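Local atomic coordinates of probable disease resistance protein At5g66900 (Arabidopsis thaliana, PDB entry 7L7W), a protein that acts as a helper immune receptor of plants, forming a Ca2+-permeable nonselective cation channel, and is represented here by its N-terminal RPW8-type CC-R domain, a four-helix bundle. Residues Leu23-Val27 against Ile79-Asp83; Glu30-Phe34 against Val86-Pro90; Glu71-Leu75 against Lys113-Ile117. The protein carries 2 engineered substitutions. All blocks are in the same frame, centred on the assembly; numbering follows the deposited sequence.

Contact 1 (Leu23-Val27 against Ile79-Asp83); sequences LLKVV and IERAD. With NI (nickel (II) ion), chain B.
In the four-helix bundle of the CC-R domain, helices 20-32 and 70-88 run the same way along the core, and Leu23-Val27 meets Ile79-Asp83 where both are fully helical. The short axes cross at 28° with a closest approach of 9.7 Å. Register is set by CA pairs Leu24-Ile79 (6.6 Å) and Val27-Asp83 (5.5 Å). Ile79 (chi1 m, chi2 t) points toward the partner helix; its CG2 lies 3.4 Å from Leu23 CD2, 4.2 Å from Leu24 CD1 and 4.5 Å from Val27 CG2. Glu80 starts away from the partner, but its chain bends back (chi1 -92°, chi2 m) so that the carboxylate chelates a nickel ion, OE1 at 2.2 Å and OE2 at 2.6 Å. Ala82 CB packs at 3.8 Å against CG1 of Val27, whose chi1 is t, and Ala82 also touches Ile107 and Met111 of helix 97-114. One helical turn after Glu80, Asp83 (chi1 t) adds OD2 to the metal at 2.1 Å, the i, i+3 spacing putting both acids beside one ion, while its CB touches Val27 CG2 at 3.7 Å. Leu23 (chi1 t, chi2 p) borders this site, its CD1 3.5 Å from Glu80 OE1 and 4.0 Å from Asp83 OD2.

Contact 2 (Glu30-Phe34 against Val86-Pro90); sequences EAKKF and VRKFP
Where two bundle helices run out together, their last turns can be joined by charge on one flank and by aromatic rings at the tip, and Glu30-Phe34 against Val86-Pro90 illustrates both. Both segments begin as helix, and Phe89 and Pro90 are in 3-10 conformation; CA atoms pair as Ala31-Val86 (6.1 Å) and Phe34-Phe89 (9.0 Å). Glu30 (chi1 m, chi2 m) points toward the partner, its CB 3.5 Å from CG1 of Val86, a residue with chi1 t. The CG of Glu30 lies over a face of the Arg87 guanidinium, and Glu30 OE2 forms a salt bridge with Arg87 NH1 at 3.5 Å. Ala31 CB adds a 4.0 Å contact with Val86 CG2. Lys33, with chi1 m and an otherwise extended side chain, runs back along its own segment and gives NZ to Glu30 OE1 at 2.8 Å, so Glu30 is the shared acid of a salt-bridge network with Lys33 and Arg87. Phe34 leaves helical geometry (phi/psi -91°/62°) and, with chi1 m, presents a ring face to the edge of Phe89 (chi1 t): a T-shaped pair with centroids 4.8 Å apart, planes at 69°, and CD1 of Phe34 3.6 Å from CD2 of Phe89. Phe34 CZ also meets Pro90 CG at 3.7 Å. Leu40 of helix 38-60 packs on Phe34, Val86 and Phe89, while Phe37 stacks on Phe89. Tyr95 of the second subunit reaches both phenylalanines, bringing this end of the bundle into the subunit interface.

Contact 3 (Glu71-Leu75 against Lys113-Ile117); sequences ELKEL and KFCQI
This is an aromatic packing contact at the end of a helix: Phe114, at the close of helix 97-114 in the four-helix bundle, is inserted against the first turns of helix 70-88. Residues 71-75 are helical throughout; 113-114 finish their helix, and a type I beta turn from Phe114 to Ile117 follows, closed by a weak hydrogen bond from Ile117 N to Phe114 O (3.0 Å). The nearest CA pair is Leu75-Phe114, at 7.5 Å. With chi1 t and chi2 94°, the Phe114 ring turns a face to Leu75 (chi1 t, chi2 p), whose CD1 makes a CH-pi contact 3.6 Å from the ring centroid. The ring edge meets Leu72 CD2, 4.1 Å from Phe114 CZ. Leu51 and Leu54 of helix 38-60 also pack on Phe114. Beyond the turn, Ile117 CD1 rests 3.9 Å from Glu71 CB, while the Glu71 carboxylate leads away to a salt bridge with Arg125 of helix 119-127. At the rim of the aromatic ring, Glu71 O lies 3.4 Å from Phe114 CE1.

Contacts 1 and 2 follow one another along the same helix pair, 20-32 and 70-88, each segment of contact 2 lying seven residues beyond its counterpart in contact 1, but with different chemistry. Their centres are 11 Å apart and they touch, with Val26 CG1 4.0 Å from Arg87 NH2. Arg87 also forms a long, weak ion pair with Asp83, and its side chain lies about 6 Å from the nickel ion bound by Glu80 and Asp83. Contact 3 uses an earlier part of helix 70-88, ending four residues before Ile79; its centre is about 14 Å from that of contact 1 and 23 Å from that of contact 2. Helix 70-88 is thus the element common to all three.

Contact 1 (Leu23-Val27 against Ile79-Asp83)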
loop_
_atom_site.group_PDB
_atom_site.type_symbol
_atom_site.label_atom_id
_atom_site.label_comp_id
_atom_site.label_asym_id
_atom_site.label_seq_id
_atom_site.Cartn_x
_atom_site.Cartn_y
_atom_site.Cartn_z
ATOM N N LEU A 23 -11.250 -4.157 -29.290
ATOM C CA LEU A 23 -10.097 -4.023 -28.417
ATOM C C LEU A 23 -10.359 -3.061 -27.261
ATOM O O LEU A 23 -9.752 -3.203 -26.199
ATOM C CB LEU A 23 -8.888 -3.595 -29.243
ATOM C CG LEU A 23 -7.637 -3.144 -28.497
ATOM C CD1 LEU A 23 -6.795 -4.360 -28.175
ATOM C CD2 LEU A 23 -6.822 -2.176 -29.367
ATOM N N LEU A 24 -11.269 -2.100 -27.423
ATOM C CA LEU A 24 -11.569 -1.229 -26.290
ATOM C C LEU A 24 -12.516 -1.896 -25.292
ATOM O O LEU A 24 -12.383 -1.695 -24.077
ATOM C CB LEU A 24 -12.161 0.091 -26.776
ATOM C CG LEU A 24 -12.340 1.105 -25.645
ATOM C CD1 LEU A 24 -11.007 1.357 -24.890
ATOM C CD2 LEU A 24 -12.906 2.393 -26.209
ATOM N N LYS A 25 -13.487 -2.675 -25.778
ATOM C CA LYS A 25 -14.389 -3.357 -24.865
ATOM C C LYS A 25 -13.635 -4.364 -24.011
ATOM O O LYS A 25 -13.971 -4.557 -22.828
ATOM C CB LYS A 25 -15.513 -4.046 -25.643
ATOM C CG LYS A 25 -16.620 -4.654 -24.763
ATOM C CD LYS A 25 -17.772 -3.675 -24.535
ATOM C CE LYS A 25 -18.469 -3.939 -23.208
ATOM N NZ LYS A 25 -19.324 -2.774 -22.850
ATOM N N VAL A 26 -12.611 -5.007 -24.581
ATOM C CA VAL A 26 -11.817 -5.929 -23.769
ATOM C C VAL A 26 -11.170 -5.185 -22.604
ATOM O O VAL A 26 -11.220 -5.627 -21.445
ATOM C CB VAL A 26 -10.754 -6.642 -24.619
ATOM C CG1 VAL A 26 -9.765 -7.354 -23.695
ATOM C CG2 VAL A 26 -11.395 -7.619 -25.580
ATOM N N VAL A 27 -10.558 -4.037 -22.902
ATOM C CA VAL A 27 -9.845 -3.277 -21.882
ATOM C C VAL A 27 -10.818 -2.771 -20.817
ATOM O O VAL A 27 -10.483 -2.718 -19.623
ATOM C CB VAL A 27 -9.044 -2.139 -22.550
ATOM C CG1 VAL A 27 -8.308 -1.278 -21.515
ATOM C CG2 VAL A 27 -8.034 -2.721 -23.542
ATOM N N ILE A 79 -4.988 2.968 -26.831
ATOM C CA ILE A 79 -5.764 1.837 -26.328
ATOM C C ILE A 79 -4.835 0.694 -25.930
ATOM O O ILE A 79 -5.102 -0.028 -24.961
ATOM C CB ILE A 79 -6.799 1.401 -27.378
ATOM C CG1 ILE A 79 -7.817 2.515 -27.609
ATOM C CG2 ILE A 79 -7.528 0.158 -26.934
ATOM C CD1 ILE A 79 -8.736 2.293 -28.833
ATOM N N GLU A 80 -3.698 0.543 -26.624
ATOM C CA GLU A 80 -2.771 -0.524 -26.260
ATOM C C GLU A 80 -1.986 -0.199 -24.994
ATOM O O GLU A 80 -1.638 -1.114 -24.235
ATOM C CB GLU A 80 -1.829 -0.828 -27.414
ATOM C CG GLU A 80 -2.370 -1.927 -28.310
ATOM C CD GLU A 80 -2.561 -3.250 -27.580
ATOM O OE1 GLU A 80 -3.649 -3.449 -26.987
ATOM O OE2 GLU A 80 -1.633 -4.096 -27.617
ATOM N N ARG A 81 -1.712 1.082 -24.728
ATOM C CA ARG A 81 -1.146 1.423 -23.422
ATOM C C ARG A 81 -2.136 1.116 -22.299
ATOM O O ARG A 81 -1.752 0.571 -21.254
ATOM C CB ARG A 81 -0.729 2.886 -23.398
ATOM C CG ARG A 81 0.512 3.143 -24.261
ATOM C CD ARG A 81 0.560 4.569 -24.755
ATOM N NE ARG A 81 0.391 5.504 -23.648
ATOM C CZ ARG A 81 -0.082 6.742 -23.778
ATOM N NH1 ARG A 81 -0.446 7.200 -24.981
ATOM N NH2 ARG A 81 -0.199 7.517 -22.699
ATOM N N ALA A 82 -3.423 1.437 -22.498
ATOM C CA ALA A 82 -4.403 1.042 -21.488
ATOM C C ALA A 82 -4.406 -0.471 -21.302
ATOM O O ALA A 82 -4.452 -0.963 -20.169
ATOM C CB ALA A 82 -5.800 1.546 -21.846
ATOM N N ASP A 83 -4.334 -1.225 -22.401
ATOM C CA ASP A 83 -4.366 -2.683 -22.310
ATOM C C ASP A 83 -3.187 -3.202 -21.495
ATOM O O ASP A 83 -3.360 -3.988 -20.551
ATOM C CB ASP A 83 -4.373 -3.279 -23.722
ATOM C CG ASP A 83 -4.777 -4.750 -23.756
ATOM O OD1 ASP A 83 -5.041 -5.331 -22.692
ATOM O OD2 ASP A 83 -4.847 -5.330 -24.865
HETATM NI NI NI B . -3.166 -5.433 -26.061
#

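Contact 2 (Glu30-Phe34 against Val86-Pro90)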
loop_
_atom_site.group_PDB
_atom_site.type_symbol
_atom_site.label_atom_id
_atom_site.label_comp_id
_atom_site.label_asym_id
_atom_site.label_seq_id
_atom_site.Cartn_x
_atom_site.Cartn_y
_atom_site.Cartn_z
ATOM N N GLU A 30 -11.820 -5.730 -18.540
ATOM C CA GLU A 30 -10.724 -6.084 -17.646
ATOM C C GLU A 30 -10.519 -5.032 -16.563
ATOM O O GLU A 30 -10.212 -5.379 -15.420
ATOM C CB GLU A 30 -9.417 -6.294 -18.416
ATOM C CG GLU A 30 -9.364 -7.553 -19.266
ATOM C CD GLU A 30 -9.583 -8.841 -18.489
ATOM O OE1 GLU A 30 -9.366 -8.878 -17.245
ATOM O OE2 GLU A 30 -9.999 -9.829 -19.138
ATOM N N ALA A 31 -10.651 -3.746 -16.900
ATOM C CA ALA A 31 -10.437 -2.714 -15.888
ATOM C C ALA A 31 -11.534 -2.740 -14.842
ATOM O O ALA A 31 -11.272 -2.517 -13.656
ATOM C CB ALA A 31 -10.380 -1.334 -16.529
ATOM N N LYS A 32 -12.775 -3.002 -15.266
ATOM C CA LYS A 32 -13.900 -2.942 -14.342
ATOM C C LYS A 32 -13.712 -3.911 -13.172
ATOM O O LYS A 32 -14.176 -3.631 -12.057
ATOM C CB LYS A 32 -15.202 -3.219 -15.097
ATOM C CG LYS A 32 -15.869 -1.967 -15.637
ATOM C CD LYS A 32 -17.126 -2.304 -16.432
ATOM C CE LYS A 32 -17.825 -1.045 -16.935
ATOM N NZ LYS A 32 -18.867 -1.344 -17.957
ATOM N N LYS A 33 -12.980 -5.015 -13.393
ATOM C CA LYS A 33 -12.813 -6.045 -12.371
ATOM C C LYS A 33 -12.151 -5.507 -11.098
ATOM O O LYS A 33 -12.391 -6.040 -10.011
ATOM C CB LYS A 33 -12.000 -7.217 -12.934
ATOM C CG LYS A 33 -12.694 -8.018 -14.032
ATOM C CD LYS A 33 -11.831 -9.177 -14.527
ATOM C CE LYS A 33 -12.304 -9.708 -15.889
ATOM N NZ LYS A 33 -11.322 -10.685 -16.475
ATOM N N PHE A 34 -11.325 -4.462 -11.200
ATOM C CA PHE A 34 -10.591 -3.935 -10.039
ATOM C C PHE A 34 -11.401 -2.841 -9.334
ATOM O O PHE A 34 -10.985 -1.680 -9.234
ATOM C CB PHE A 34 -9.213 -3.421 -10.476
ATOM C CG PHE A 34 -8.365 -4.468 -11.161
ATOM C CD1 PHE A 34 -7.915 -5.587 -10.468
ATOM C CD2 PHE A 34 -8.017 -4.338 -12.489
ATOM C CE1 PHE A 34 -7.145 -6.565 -11.109
ATOM C CE2 PHE A 34 -7.240 -5.313 -13.134
ATOM C CZ PHE A 34 -6.812 -6.427 -12.451
ATOM N N VAL A 86 -3.488 -2.292 -17.756
ATOM C CA VAL A 86 -4.497 -3.087 -17.069
ATOM C C VAL A 86 -3.988 -4.497 -16.827
ATOM O O VAL A 86 -4.215 -5.082 -15.761
ATOM C CB VAL A 86 -5.807 -3.089 -17.875
ATOM C CG1 VAL A 86 -6.633 -4.309 -17.537
ATOM C CG2 VAL A 86 -6.594 -1.825 -17.596
ATOM N N ARG A 87 -3.296 -5.075 -17.809
ATOM C CA ARG A 87 -2.870 -6.452 -17.616
ATOM C C ARG A 87 -1.738 -6.558 -16.612
ATOM O O ARG A 87 -1.565 -7.628 -16.021
ATOM C CB ARG A 87 -2.493 -7.087 -18.951
ATOM C CG ARG A 87 -3.567 -6.853 -19.995
ATOM C CD ARG A 87 -3.746 -8.018 -20.925
ATOM N NE ARG A 87 -4.824 -8.901 -20.496
ATOM C CZ ARG A 87 -5.949 -9.096 -21.177
ATOM N NH1 ARG A 87 -6.877 -9.924 -20.716
ATOM N NH2 ARG A 87 -6.146 -8.467 -22.321
ATOM N N LYS A 88 -0.987 -5.470 -16.380
ATOM C CA LYS A 88 0.095 -5.556 -15.404
ATOM C C LYS A 88 -0.352 -5.144 -13.997
ATOM O O LYS A 88 0.392 -5.358 -13.036
ATOM C CB LYS A 88 1.272 -4.674 -15.820
ATOM C CG LYS A 88 0.992 -3.197 -15.585
ATOM C CD LYS A 88 2.251 -2.309 -15.438
ATOM C CE LYS A 88 3.285 -2.548 -16.517
ATOM N NZ LYS A 88 3.815 -1.208 -16.891
ATOM N N PHE A 89 -1.532 -4.537 -13.845
ATOM C CA PHE A 89 -1.947 -4.061 -12.519
ATOM C C PHE A 89 -1.811 -5.073 -11.385
ATOM O O PHE A 89 -1.319 -4.680 -10.308
ATOM C CB PHE A 89 -3.394 -3.554 -12.532
ATOM C CG PHE A 89 -3.838 -3.005 -11.214
ATOM C CD1 PHE A 89 -3.179 -1.918 -10.649
ATOM C CD2 PHE A 89 -4.883 -3.591 -10.520
ATOM C CE1 PHE A 89 -3.574 -1.403 -9.425
ATOM C CE2 PHE A 89 -5.281 -3.083 -9.282
ATOM C CZ PHE A 89 -4.620 -1.989 -8.736
ATOM N N PRO A 90 -2.224 -6.335 -11.518
ATOM C CA PRO A 90 -2.090 -7.275 -10.391
ATOM C C PRO A 90 -0.669 -7.425 -9.858
ATOM O O PRO A 90 -0.492 -7.868 -8.714
ATOM C CB PRO A 90 -2.602 -8.593 -10.977
ATOM C CG PRO A 90 -3.609 -8.155 -11.985
ATOM C CD PRO A 90 -3.011 -6.927 -12.618
#

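Contact 3 (Glu71-Leu75 against Lys113-Ile117)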
loop_
_atom_site.group_PDB
_atom_site.type_symbol
_atom_site.label_atom_id
_atom_site.label_comp_id
_atom_site.label_asym_id
_atom_site.label_seq_id
_atom_site.Cartn_x
_atom_site.Cartn_y
_atom_site.Cartn_z
ATOM N N GLU A 71 -3.458 9.822 -36.722
ATOM C CA GLU A 71 -4.447 9.897 -35.657
ATOM C C GLU A 71 -4.940 8.507 -35.269
ATOM O O GLU A 71 -4.994 8.177 -34.082
ATOM C CB GLU A 71 -5.604 10.801 -36.080
ATOM C CG GLU A 71 -5.176 12.234 -36.428
ATOM C CD GLU A 71 -4.943 12.454 -37.936
ATOM O OE1 GLU A 71 -4.600 11.481 -38.654
ATOM O OE2 GLU A 71 -5.103 13.609 -38.403
ATOM N N LEU A 72 -5.254 7.657 -36.250
ATOM C CA LEU A 72 -5.770 6.329 -35.918
ATOM C C LEU A 72 -4.666 5.384 -35.435
ATOM O O LEU A 72 -4.920 4.483 -34.620
ATOM C CB LEU A 72 -6.515 5.759 -37.125
ATOM C CG LEU A 72 -7.698 6.675 -37.478
ATOM C CD1 LEU A 72 -8.658 6.053 -38.494
ATOM C CD2 LEU A 72 -8.461 7.076 -36.211
ATOM N N LYS A 73 -3.432 5.593 -35.889
ATOM C CA LYS A 73 -2.328 4.835 -35.329
ATOM C C LYS A 73 -2.091 5.226 -33.871
ATOM O O LYS A 73 -1.788 4.361 -33.037
ATOM C CB LYS A 73 -1.077 5.027 -36.195
ATOM C CG LYS A 73 -0.084 3.869 -36.115
ATOM C CD LYS A 73 -0.517 2.681 -36.994
ATOM C CE LYS A 73 0.138 1.373 -36.509
ATOM N NZ LYS A 73 -0.697 0.604 -35.516
ATOM N N GLU A 74 -2.291 6.502 -33.523
ATOM C CA GLU A 74 -2.156 6.879 -32.121
ATOM C C GLU A 74 -3.356 6.429 -31.289
ATOM O O GLU A 74 -3.211 6.195 -30.087
ATOM C CB GLU A 74 -1.944 8.388 -31.984
ATOM C CG GLU A 74 -3.231 9.193 -31.852
ATOM C CD GLU A 74 -2.988 10.635 -31.429
ATOM O OE1 GLU A 74 -1.805 11.070 -31.462
ATOM O OE2 GLU A 74 -3.985 11.326 -31.077
ATOM N N LEU A 75 -4.537 6.294 -31.894
ATOM C CA LEU A 75 -5.652 5.675 -31.183
ATOM C C LEU A 75 -5.320 4.234 -30.826
ATOM O O LEU A 75 -5.525 3.797 -29.679
ATOM C CB LEU A 75 -6.923 5.727 -32.029
ATOM C CG LEU A 75 -8.155 5.086 -31.382
ATOM C CD1 LEU A 75 -8.494 5.800 -30.076
ATOM C CD2 LEU A 75 -9.373 5.052 -32.327
ATOM N N LYS A 113 -8.537 13.662 -24.907
ATOM C CA LYS A 113 -8.249 14.594 -25.994
ATOM C C LYS A 113 -8.609 13.978 -27.338
ATOM O O LYS A 113 -9.131 14.667 -28.221
ATOM C CB LYS A 113 -6.785 15.034 -25.985
ATOM C CG LYS A 113 -6.530 16.172 -26.982
ATOM C CD LYS A 113 -5.136 16.117 -27.607
ATOM C CE LYS A 113 -4.927 14.838 -28.425
ATOM N NZ LYS A 113 -5.025 15.051 -29.903
ATOM N N PHE A 114 -8.410 12.670 -27.476
ATOM C CA PHE A 114 -8.764 12.013 -28.719
ATOM C C PHE A 114 -10.255 12.123 -29.002
ATOM O O PHE A 114 -10.662 12.164 -30.166
ATOM C CB PHE A 114 -8.338 10.555 -28.672
ATOM C CG PHE A 114 -8.467 9.875 -29.979
ATOM C CD1 PHE A 114 -7.381 9.806 -30.837
ATOM C CD2 PHE A 114 -9.684 9.336 -30.379
ATOM C CE1 PHE A 114 -7.502 9.195 -32.077
ATOM C CE2 PHE A 114 -9.820 8.726 -31.625
ATOM C CZ PHE A 114 -8.723 8.653 -32.474
ATOM N N CYS A 115 -11.083 12.181 -27.962
ATOM C CA CYS A 115 -12.522 12.297 -28.167
ATOM C C CYS A 115 -12.936 13.636 -28.774
ATOM O O CYS A 115 -14.135 13.841 -28.983
ATOM C CB CYS A 115 -13.246 12.079 -26.842
ATOM S SG CYS A 115 -13.174 10.369 -26.226
ATOM N N GLN A 116 -11.989 14.542 -29.047
ATOM C CA GLN A 116 -12.247 15.763 -29.804
ATOM C C GLN A 116 -11.833 15.629 -31.271
ATOM O O GLN A 116 -11.565 16.636 -31.940
ATOM C CB GLN A 116 -11.524 16.956 -29.167
ATOM C CG GLN A 116 -11.555 17.003 -27.642
ATOM C CD GLN A 116 -12.968 17.112 -27.082
ATOM O OE1 GLN A 116 -13.793 17.875 -27.596
ATOM N NE2 GLN A 116 -13.249 16.360 -26.012
ATOM N N ILE A 117 -11.748 14.410 -31.770
ATOM C CA ILE A 117 -11.324 14.186 -33.140
ATOM C C ILE A 117 -12.454 14.589 -34.084
ATOM O O ILE A 117 -13.633 14.314 -33.829
ATOM C CB ILE A 117 -10.908 12.715 -33.321
ATOM C CG1 ILE A 117 -10.313 12.478 -34.714
ATOM C CG2 ILE A 117 -12.065 11.771 -33.010
ATOM C CD1 ILE A 117 -8.809 12.562 -34.740
#